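Local coordinates for alpha,alpha-trehalose-phosphate synthase (UDP-forming) (Burkholderia xenovorans, PDB 5V0T), which is a family 20 glycosyltransferase of the GT-B clan, modelled here with uridine-5'-diphosphate and 6-O-phosphono-alpha-D-glucopyranose bound, at residues 182-187 with 226-231; 267-272 with 304-309. All coordinates share one frame; numbering follows the deposited sequence. Where two conformers were deposited one is given.

Interaction 1 of 2, residues 182-187 with 226-231; sequences LVEALC and HAFGRT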
# COMPACT_ATOMS: atom_id res chain seq x y z
N LEU A 182 10.96 1.75 -19.18
CA LEU A 182 10.01 1.19 -18.22
C LEU A 182 8.63 1.03 -18.85
O LEU A 182 8.00 -0.02 -18.72
CB LEU A 182 9.92 2.09 -16.98
CG LEU A 182 11.11 2.05 -16.02
CD1 LEU A 182 11.03 3.19 -15.01
CD2 LEU A 182 11.14 0.71 -15.31
N VAL A 183 8.14 2.07 -19.52
CA VAL A 183 6.79 1.97 -20.07
C VAL A 183 6.75 0.97 -21.22
O VAL A 183 5.77 0.23 -21.38
CB VAL A 183 6.26 3.35 -20.49
CG1 VAL A 183 4.89 3.21 -21.15
CG2 VAL A 183 6.16 4.28 -19.27
N GLU A 184 7.80 0.92 -22.03
CA GLU A 184 7.82 -0.09 -23.08
C GLU A 184 7.78 -1.49 -22.49
O GLU A 184 7.04 -2.36 -22.97
CB GLU A 184 9.06 0.09 -23.97
CG GLU A 184 9.16 -0.98 -25.04
CD GLU A 184 10.28 -0.72 -26.03
OE1 GLU A 184 10.21 -1.27 -27.15
OE2 GLU A 184 11.22 0.03 -25.69
N ALA A 185 8.54 -1.72 -21.42
CA ALA A 185 8.51 -3.02 -20.74
C ALA A 185 7.11 -3.34 -20.22
O ALA A 185 6.66 -4.49 -20.31
CB ALA A 185 9.52 -3.03 -19.58
N LEU A 186 6.39 -2.34 -19.70
CA LEU A 186 5.01 -2.56 -19.27
C LEU A 186 4.14 -3.07 -20.41
O LEU A 186 3.22 -3.86 -20.17
CB LEU A 186 4.41 -1.27 -18.71
CG LEU A 186 4.76 -0.82 -17.29
CD1 LEU A 186 4.10 0.53 -17.02
CD2 LEU A 186 4.29 -1.86 -16.27
N CYS A 187 4.42 -2.64 -21.64
CA CYS A 187 3.60 -3.06 -22.76
C CYS A 187 3.88 -4.48 -23.22
O CYS A 187 3.21 -4.95 -24.14
CB CYS A 187 3.78 -2.07 -23.93
SG CYS A 187 3.16 -0.39 -23.52
N HIS A 226 -2.19 0.66 -27.76
CA HIS A 226 -1.28 0.42 -28.87
C HIS A 226 -0.07 1.32 -28.67
O HIS A 226 -0.20 2.55 -28.69
CB HIS A 226 -1.93 0.72 -30.22
CG HIS A 226 -3.07 -0.19 -30.56
ND1 HIS A 226 -2.91 -1.33 -31.32
CD2 HIS A 226 -4.39 -0.11 -30.28
CE1 HIS A 226 -4.09 -1.92 -31.48
NE2 HIS A 226 -5.00 -1.20 -30.85
N ALA A 227 1.10 0.72 -28.48
CA ALA A 227 2.32 1.49 -28.26
C ALA A 227 3.52 0.58 -28.42
O ALA A 227 3.46 -0.61 -28.11
CB ALA A 227 2.33 2.15 -26.87
N PHE A 228 4.62 1.16 -28.91
CA PHE A 228 5.88 0.44 -29.09
C PHE A 228 5.71 -0.81 -29.95
O PHE A 228 6.35 -1.83 -29.72
CB PHE A 228 6.50 0.06 -27.74
CG PHE A 228 6.71 1.22 -26.81
CD1 PHE A 228 7.80 2.07 -26.98
CD2 PHE A 228 5.84 1.44 -25.75
CE1 PHE A 228 8.00 3.13 -26.12
CE2 PHE A 228 6.04 2.49 -24.88
CZ PHE A 228 7.12 3.34 -25.06
N GLY A 229 4.80 -0.73 -30.92
CA GLY A 229 4.50 -1.88 -31.75
C GLY A 229 3.67 -2.96 -31.10
O GLY A 229 3.36 -3.96 -31.76
N ARG A 230 3.29 -2.81 -29.85
CA ARG A 230 2.57 -3.86 -29.13
C ARG A 230 1.12 -3.46 -28.92
O ARG A 230 0.75 -2.29 -28.99
CB ARG A 230 3.27 -4.15 -27.79
CG ARG A 230 4.76 -4.42 -27.97
CD ARG A 230 5.39 -5.10 -26.78
NE ARG A 230 5.60 -6.52 -27.04
CZ ARG A 230 4.68 -7.46 -26.81
NH1 ARG A 230 3.50 -7.12 -26.31
NH2 ARG A 230 4.95 -8.73 -27.08
N THR A 231 0.28 -4.47 -28.69
CA THR A 231 -1.13 -4.30 -28.36
C THR A 231 -1.41 -4.99 -27.04
O THR A 231 -1.03 -6.15 -26.85
CB THR A 231 -2.03 -4.89 -29.46
OG1 THR A 231 -1.78 -4.22 -30.70
CG2 THR A 231 -3.49 -4.71 -29.09
O HOH W 1 8.03 -3.48 -27.78
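Val183 meets the Phe228 ring at its edge, CG1 lying 4.0 Å from CE2, with the two side chains crossing at about a right angle; the valine, branched and apolar, also touches Tyr206 and Ile207 of helix 197-209. One residue on, Glu184 lies over a face of the same ring. Its CB sits 3.6 Å from the ring centroid, almost on the normal, a CH-pi contact. CG, anti to the backbone N (chi1 177°), comes 3.7 Å from Phe228 CG, and the extended chain beyond it brings CD near CD1, the carboxylate plane turned 18° from the phenyl. OE1 and Phe228 O each accept a hydrogen bond from one water. Cys187, just past the helix, brings SG to the ring edge, 3.9 Å from Phe228 CD2, a sulfur-aromatic contact, and SG also packs on Ala227 CB. Its carbonyl O takes a weak bond from Arg230 NH1 (3.1 Å, 133° at the hydrogen). Phe228 and Gly229, both with positive phi, form the corners of a type I' turn closing the hairpin of strands 223-227 and 230-236. Glu184 thus uses both its parts, methylenes covering one phenyl face and OE1 taking a water hydrogen bond, while the arginine adds a weak polar link.

Interaction 2 of 2, residues 267-272 with 304-309; sequences HSRKLI and KVSFLQ. With EDO (1,2-ethanediol), chain K.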
# COMPACT_ATOMS: atom_id res chain seq x y z
N HIS A 267 -7.99 6.19 30.26
CA HIS A 267 -9.08 6.46 31.20
C HIS A 267 -10.03 7.56 30.73
O HIS A 267 -10.03 8.68 31.24
CB HIS A 267 -8.53 6.77 32.60
CG HIS A 267 -7.44 7.79 32.62
ND1 HIS A 267 -7.69 9.14 32.55
CD2 HIS A 267 -6.10 7.66 32.75
CE1 HIS A 267 -6.55 9.80 32.61
NE2 HIS A 267 -5.57 8.93 32.73
N SER A 268 -10.83 7.20 29.73
CA SER A 268 -11.96 7.95 29.16
C SER A 268 -11.52 9.02 28.16
O SER A 268 -12.39 9.65 27.55
CB SER A 268 -12.86 8.61 30.21
OG SER A 268 -12.30 9.82 30.68
N ARG A 269 -10.22 9.27 27.98
CA ARG A 269 -9.82 10.17 26.91
C ARG A 269 -10.14 9.54 25.57
O ARG A 269 -10.10 8.32 25.41
CB ARG A 269 -8.32 10.48 26.98
CG ARG A 269 -7.91 11.23 28.25
CD ARG A 269 -6.42 11.56 28.24
NE ARG A 269 -6.02 12.15 29.51
CZ ARG A 269 -5.19 11.58 30.38
NH1 ARG A 269 -4.91 12.21 31.52
NH2 ARG A 269 -4.64 10.41 30.11
N LYS A 270 -10.47 10.37 24.59
CA LYS A 270 -10.74 9.82 23.27
C LYS A 270 -9.43 9.44 22.60
O LYS A 270 -8.35 9.92 22.96
CB LYS A 270 -11.53 10.82 22.41
CG LYS A 270 -12.96 11.07 22.98
CD LYS A 270 -13.81 11.89 22.00
CE LYS A 270 -15.24 12.04 22.53
NZ LYS A 270 -16.06 12.91 21.64
N LEU A 271 -9.52 8.56 21.61
CA LEU A 271 -8.34 8.02 20.96
C LEU A 271 -8.36 8.34 19.47
O LEU A 271 -9.30 7.96 18.77
CB LEU A 271 -8.24 6.50 21.16
CG LEU A 271 -7.08 5.80 20.46
CD1 LEU A 271 -5.74 6.34 20.97
CD2 LEU A 271 -7.19 4.30 20.70
N ILE A 272 -7.34 9.04 19.01
CA ILE A 272 -7.01 9.13 17.59
C ILE A 272 -5.94 8.09 17.30
O ILE A 272 -4.91 8.03 17.98
CB ILE A 272 -6.52 10.54 17.23
CG1 ILE A 272 -7.58 11.60 17.62
CG2 ILE A 272 -6.14 10.63 15.75
CD1 ILE A 272 -7.04 13.04 17.59
N LYS A 304 -7.87 15.50 27.06
CA LYS A 304 -9.10 14.77 26.76
C LYS A 304 -8.97 13.87 25.53
O LYS A 304 -9.95 13.21 25.17
CB LYS A 304 -10.27 15.74 26.56
CG LYS A 304 -10.49 16.67 27.75
CD LYS A 304 -10.53 15.89 29.04
CE LYS A 304 -11.03 16.73 30.21
NZ LYS A 304 -12.50 16.89 30.19
N VAL A 305 -7.81 13.84 24.89
CA VAL A 305 -7.60 13.00 23.71
C VAL A 305 -6.12 12.66 23.67
O VAL A 305 -5.28 13.43 24.14
CB VAL A 305 -8.07 13.71 22.41
CG1 VAL A 305 -7.33 15.03 22.22
CG2 VAL A 305 -7.90 12.81 21.17
N SER A 306 -5.80 11.49 23.13
CA SER A 306 -4.42 11.12 22.84
C SER A 306 -4.35 10.52 21.44
O SER A 306 -5.34 9.99 20.93
CB SER A 306 -3.86 10.11 23.86
OG SER A 306 -3.44 10.78 25.03
N PHE A 307 -3.17 10.64 20.83
CA PHE A 307 -2.93 10.26 19.45
C PHE A 307 -1.93 9.11 19.49
O PHE A 307 -0.76 9.29 19.86
CB PHE A 307 -2.43 11.47 18.66
CG PHE A 307 -1.96 11.17 17.26
CD1 PHE A 307 -2.38 10.05 16.56
CD2 PHE A 307 -1.07 12.06 16.62
CE1 PHE A 307 -1.91 9.78 15.27
CE2 PHE A 307 -0.60 11.80 15.32
CZ PHE A 307 -1.03 10.67 14.65
N LEU A 308 -2.41 7.91 19.17
CA LEU A 308 -1.57 6.73 19.04
C LEU A 308 -1.09 6.62 17.58
O LEU A 308 -1.90 6.42 16.67
CB LEU A 308 -2.35 5.49 19.46
CG LEU A 308 -1.65 4.14 19.22
CD1 LEU A 308 -0.36 4.02 20.04
CD2 LEU A 308 -2.61 2.98 19.50
N GLN A 309 0.22 6.76 17.36
CA GLN A 309 0.82 6.54 16.04
C GLN A 309 1.70 5.30 16.14
O GLN A 309 2.78 5.33 16.75
CB GLN A 309 1.65 7.73 15.57
CG GLN A 309 2.44 7.42 14.27
CD GLN A 309 1.53 7.38 13.05
OE1 GLN A 309 0.91 8.37 12.72
NE2 GLN A 309 1.44 6.22 12.37
C1 EDO K . -2.70 8.41 27.49
O1 EDO K . -3.86 9.26 27.51
C2 EDO K . -1.45 9.28 27.54
O2 EDO K . -1.25 9.77 28.88
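Ile272 meets both Val305 and Phe307 on one face of a parallel strand pair. Its chi1 of -57° sets CG1 anti to the carbonyl carbon, and chi2 of 167° carries CD1 on to 3.7 Å from Val305 CG2, while the CG2 branch lies 3.9 Å from Phe307 CD1; beta-branching lets one residue touch two neighbours. Val305 holds CG1 between backbone N and carbonyl carbon, and CG2 is the methyl that faces the isoleucine. The Phe307 ring presents its edge to Ile272 O, which lies near the ring plane, and continues into an aromatic cluster with Phe288, Phe291 and Tyr370.

On the other face, Leu271 extends CD1 to 3.8 Å from Leu308 CB, crossing that side chain obliquely against helix 257-266, where Leu271 touches Leu266 and Leu308 touches Met262. Ser306, small and polar, shares this face: its OG hydrogen-bonds Thr345 O and, at 2.9 Å, O1 of a 1,2-ethanediol, probably from the crystallisation liquor. Arg269 NH2 donates to the same O1, which lies near the guanidinium plane. The arginine is extended from CG to NE, and its aliphatic part runs past the Lys304 backbone before NE bonds to Asn303 O. The extended Lys270 chain leads away, and its NZ hydrogen-bonds Leu431 O.

Four backbone bonds join the strands: Lys270 N to Lys304 O, Ser306 N to Lys270 O, Ile272 N to Ser306 O, and Leu308 N to Ile272 O, the last 2.8 Å long. The strand axes lie 4.8 Å apart and are twisted by -30°. Strand 270-275, helix 284-297 and strand 305-310 form a beta-alpha-beta unit in the six-stranded parallel sheet of order 3-2-1-4-5-6, the Rossmann-like core of one GT-B domain.

Interaction 1 and interaction 2 lie on opposite sides of the chain's centre, their own centres about 50 Å apart and their nearest atoms about 29 Å apart. They follow one another in sequence and belong to different sheets: 226-231 forms the turn of a hairpin near one end of the mixed sheet, whereas 267-272 and 304-309 are neighbours inside the parallel one. This fits the two-domain plan of GT-B enzymes, each contact lying in one half. None of the four segments contributes a residue to the 6-O-phosphono-alpha-D-glucopyranose pocket. A bound oxalic acid lies about 9 Å from the side chain of Leu308 in interaction 2.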